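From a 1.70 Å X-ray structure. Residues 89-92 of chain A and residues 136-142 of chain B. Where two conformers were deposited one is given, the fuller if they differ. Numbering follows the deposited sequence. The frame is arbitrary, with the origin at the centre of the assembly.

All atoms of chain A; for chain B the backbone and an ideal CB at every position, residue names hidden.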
ATOM      1  N   GLY A  89       8.013   5.093   1.402  1.00 18.71           N
ATOM      2  CA  GLY A  89       6.704   4.827   2.013  1.00 21.34           C
ATOM      3  C   GLY A  89       5.599   5.734   1.491  1.00 20.12           C
ATOM      4  O   GLY A  89       5.830   6.614   0.636  1.00 18.20           O
ATOM      5  N   GLY A  90       4.396   5.565   2.033  1.00 18.94           N
ATOM      6  CA  GLY A  90       3.242   6.289   1.530  1.00 20.50           C
ATOM      7  C   GLY A  90       2.948   7.594   2.229  1.00 22.66           C
ATOM      8  O   GLY A  90       3.376   7.836   3.335  1.00 26.30           O
ATOM      9  N   THR A  91       2.141   8.409   1.563  0.57 29.96           N
ATOM     10  CA  THR A  91       1.757   9.715   2.071  0.57 36.79           C
ATOM     11  C   THR A  91       0.236   9.761   2.248  0.57 44.28           C
ATOM     12  O   THR A  91      -0.485   9.098   1.507  0.57 44.71           O
ATOM     13  CB  THR A  91       2.203  10.791   1.067  0.57 38.47           C
ATOM     14  OG1 THR A  91       1.759  10.418  -0.243  0.57 38.51           O
ATOM     15  CG2 THR A  91       3.727  10.888   1.044  0.57 36.30           C
ATOM     16  N   HIS A  92      -0.255  10.511   3.234  1.00 49.65           N
ATOM     17  CA  HIS A  92      -1.704  10.649   3.394  1.00 58.77           C
ATOM     18  C   HIS A  92      -2.271  11.754   2.525  1.00 58.32           C
ATOM     19  O   HIS A  92      -1.815  11.933   1.402  1.00 63.24           O
ATOM     20  CB  HIS A  92      -2.106  10.837   4.866  1.00 66.38           C
ATOM     21  CG  HIS A  92      -1.204  11.745   5.651  1.00 64.12           C
ATOM     22  ND1 HIS A  92      -1.674  12.843   6.340  1.00 65.42           N
ATOM     23  CD2 HIS A  92       0.129  11.699   5.881  1.00 60.34           C
ATOM     24  CE1 HIS A  92      -0.667  13.440   6.955  1.00 64.26           C
ATOM     25  NE2 HIS A  92       0.437  12.761   6.696  1.00 62.30           N
TER
ATOM     26  N   UNK B 136       0.722   7.550  14.378  1.00 29.34           N
ATOM     27  CA  UNK B 136       1.298   8.253  13.234  1.00 27.74           C
ATOM     28  C   UNK B 136       0.210   8.873  12.346  1.00 27.93           C
ATOM     29  O   UNK B 136      -0.780   8.212  12.002  1.00 27.03           O
ATOM     30  CB  UNK B 136       2.163   7.295  12.412  1.00 27.74           C
ATOM     31  N   UNK B 137       0.391  10.141  11.988  1.00 28.94           N
ATOM     32  CA  UNK B 137      -0.638  10.876  11.239  1.00 31.05           C
ATOM     33  C   UNK B 137      -1.102  10.164   9.943  1.00 28.80           C
ATOM     34  O   UNK B 137      -2.286  10.183   9.618  1.00 27.70           O
ATOM     35  CB  UNK B 137      -0.101  12.265  10.886  1.00 31.05           C
ATOM     36  N   UNK B 138      -0.184   9.541   9.213  1.00 25.54           N
ATOM     37  CA  UNK B 138      -0.545   8.895   7.959  1.00 26.54           C
ATOM     38  C   UNK B 138      -1.444   7.661   8.195  1.00 24.03           C
ATOM     39  O   UNK B 138      -2.392   7.414   7.422  1.00 24.88           O
ATOM     40  CB  UNK B 138       0.721   8.490   7.201  1.00 26.54           C
ATOM     41  N   UNK B 139      -1.137   6.906   9.254  1.00 26.83           N
ATOM     42  CA  UNK B 139      -1.902   5.720   9.635  1.00 25.99           C
ATOM     43  C   UNK B 139      -3.258   6.152  10.197  1.00 24.52           C
ATOM     44  O   UNK B 139      -4.287   5.592   9.824  1.00 27.42           O
ATOM     45  CB  UNK B 139      -1.134   4.880  10.657  1.00 25.99           C
ATOM     46  N   UNK B 140      -3.270   7.206  11.014  1.00 24.17           N
ATOM     47  CA  UNK B 140      -4.514   7.657  11.634  1.00 26.86           C
ATOM     48  C   UNK B 140      -5.485   8.149  10.572  1.00 27.98           C
ATOM     49  O   UNK B 140      -6.693   7.948  10.697  1.00 29.17           O
ATOM     50  CB  UNK B 140      -4.240   8.762  12.656  1.00 26.86           C
ATOM     51  N   UNK B 141      -4.968   8.763   9.515  1.00 27.60           N
ATOM     52  CA  UNK B 141      -5.850   9.318   8.504  1.00 28.09           C
ATOM     53  C   UNK B 141      -6.590   8.196   7.787  1.00 27.70           C
ATOM     54  O   UNK B 141      -7.794   8.286   7.576  1.00 26.19           O
ATOM     55  CB  UNK B 141      -5.062  10.169   7.506  1.00 28.09           C
ATOM     56  N   UNK B 142      -5.876   7.129   7.429  1.00 24.75           N
ATOM     57  CA  UNK B 142      -6.519   6.044   6.701  1.00 21.00           C
ATOM     58  C   UNK B 142      -7.492   5.308   7.612  1.00 20.52           C
ATOM     59  O   UNK B 142      -8.585   4.929   7.188  1.00 23.65           O
ATOM     60  CB  UNK B 142      -5.476   5.077   6.138  1.00 21.00           C
TER

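Position 136 precedes the first turn of a helix, and an ideal CB here has nothing of chain A within 5.5 Å. The backbone N at position 138 lacks a helical acceptor, so an N-capping side chain such as Ser, Thr, Asp, Asn or a suitably turned His would fit. The deposited residue is H136(B), whose t rotamer lets ND1 accept from the backbone N of position 138 at 2.9 Å, a capping bond; its backbone O also receives the N of position 140 at 2.9 Å.

At position 137, in the first helical turn, CA-to-CB points sideways and the ideal CB lies 4.1 Å from CE1 of H92(A). A small residue would rest against the imidazole, and a longer one could be accommodated if it turned away. A137(B) is found, its CB 4.2 Å from CE1 of H92(A).

Position 138 is the closest to chain A in backbone register, its CA 5.0 Å from that of H92(A). The ideal CB points sideways, 3.5 Å from CD2 of H92(A) and 4.7 Å from O of G90(A). The limited space favours a short side chain such as Ala, Ser, Thr or Val, and the nearby carbonyl favours the hydroxyl of Ser or Thr among them. T138(B), in the m rotamer, sets CG2 4.0 Å from O of G90(A) and 4.1 Å from C of T91(A), covering the backbone. Its OG1 is 2.9 Å from a water that donates to O of G90(A) at 3.0 Å, so the two chains are bridged by solvent. The backbone N of T138(B) and O of A137(B) lie over one face of the H92(A) ring.

Position 139 points away from chain A, and these coordinates would permit many helix-compatible residues. It is I139(B), which makes no contact with the stretch. Position 140 is likewise out of reach; K140(B) extends its chain without meeting chain A.

Position 141 turns back toward chain A, with the ideal CB 4.0 Å from CB of H92(A). The imidazole beside it offers a ring nitrogen, so an acceptor on a flexible arm, Glu or Gln, would suit, while aliphatic packing on the histidine is also conceivable. E141(B) extends through t at chi1 and chi2 to bring OE1 near the plane of the ring, at its edge, where ND1 of H92(A) donates a hydrogen bond of 2.9 Å (142°). The high B-factors of H92(A) counsel caution about this contact.

Position 142 points sideways without touching chain A, and many residues would serve; it is T142(B).

Chain B, residues 136-142: HATIKET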
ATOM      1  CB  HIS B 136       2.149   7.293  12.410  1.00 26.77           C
ATOM      2  CG  HIS B 136       2.924   7.972  11.332  1.00 27.32           C
ATOM      3  ND1 HIS B 136       2.322   8.509  10.211  1.00 25.77           N
ATOM      4  CD2 HIS B 136       4.245   8.267  11.228  1.00 26.58           C
ATOM      5  CE1 HIS B 136       3.244   9.071   9.450  1.00 29.76           C
ATOM      6  NE2 HIS B 136       4.417   8.925  10.038  1.00 27.13           N
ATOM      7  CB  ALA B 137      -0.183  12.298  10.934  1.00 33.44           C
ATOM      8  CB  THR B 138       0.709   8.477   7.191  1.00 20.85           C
ATOM      9  OG1 THR B 138       1.498   9.645   6.933  1.00 25.58           O
ATOM     10  CG2 THR B 138       0.323   7.778   5.881  1.00 26.68           C
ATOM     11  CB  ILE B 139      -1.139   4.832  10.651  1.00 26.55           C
ATOM     12  CG1 ILE B 139      -0.089   3.985   9.941  1.00 33.01           C
ATOM     13  CG2 ILE B 139      -2.082   3.835  11.346  1.00 26.93           C
ATOM     14  CD1 ILE B 139       1.034   4.670   9.452  1.00 33.12           C
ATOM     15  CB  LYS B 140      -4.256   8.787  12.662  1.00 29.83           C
ATOM     16  CG  LYS B 140      -3.791   8.284  13.996  1.00 36.04           C
ATOM     17  CD  LYS B 140      -3.344   9.403  14.942  1.00 44.03           C
ATOM     18  CE  LYS B 140      -4.374  10.503  15.050  1.00 55.10           C
ATOM     19  NZ  LYS B 140      -3.833  11.672  15.828  1.00 62.85           N
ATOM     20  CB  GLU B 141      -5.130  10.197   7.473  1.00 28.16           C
ATOM     21  CG  GLU B 141      -6.115  10.915   6.568  1.00 37.77           C
ATOM     22  CD  GLU B 141      -5.440  11.814   5.541  1.00 62.67           C
ATOM     23  OE1 GLU B 141      -4.499  12.556   5.910  1.00 69.30           O
ATOM     24  OE2 GLU B 141      -5.862  11.784   4.362  1.00 71.51           O
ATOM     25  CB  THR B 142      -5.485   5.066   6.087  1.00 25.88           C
ATOM     26  OG1 THR B 142      -4.682   5.796   5.150  1.00 29.16           O
ATOM     27  CG2 THR B 142      -6.189   3.932   5.338  1.00 24.38           C
TER
HETATM   28  O   HOH W   1       3.945   9.918   5.389  1.00 31.29           O
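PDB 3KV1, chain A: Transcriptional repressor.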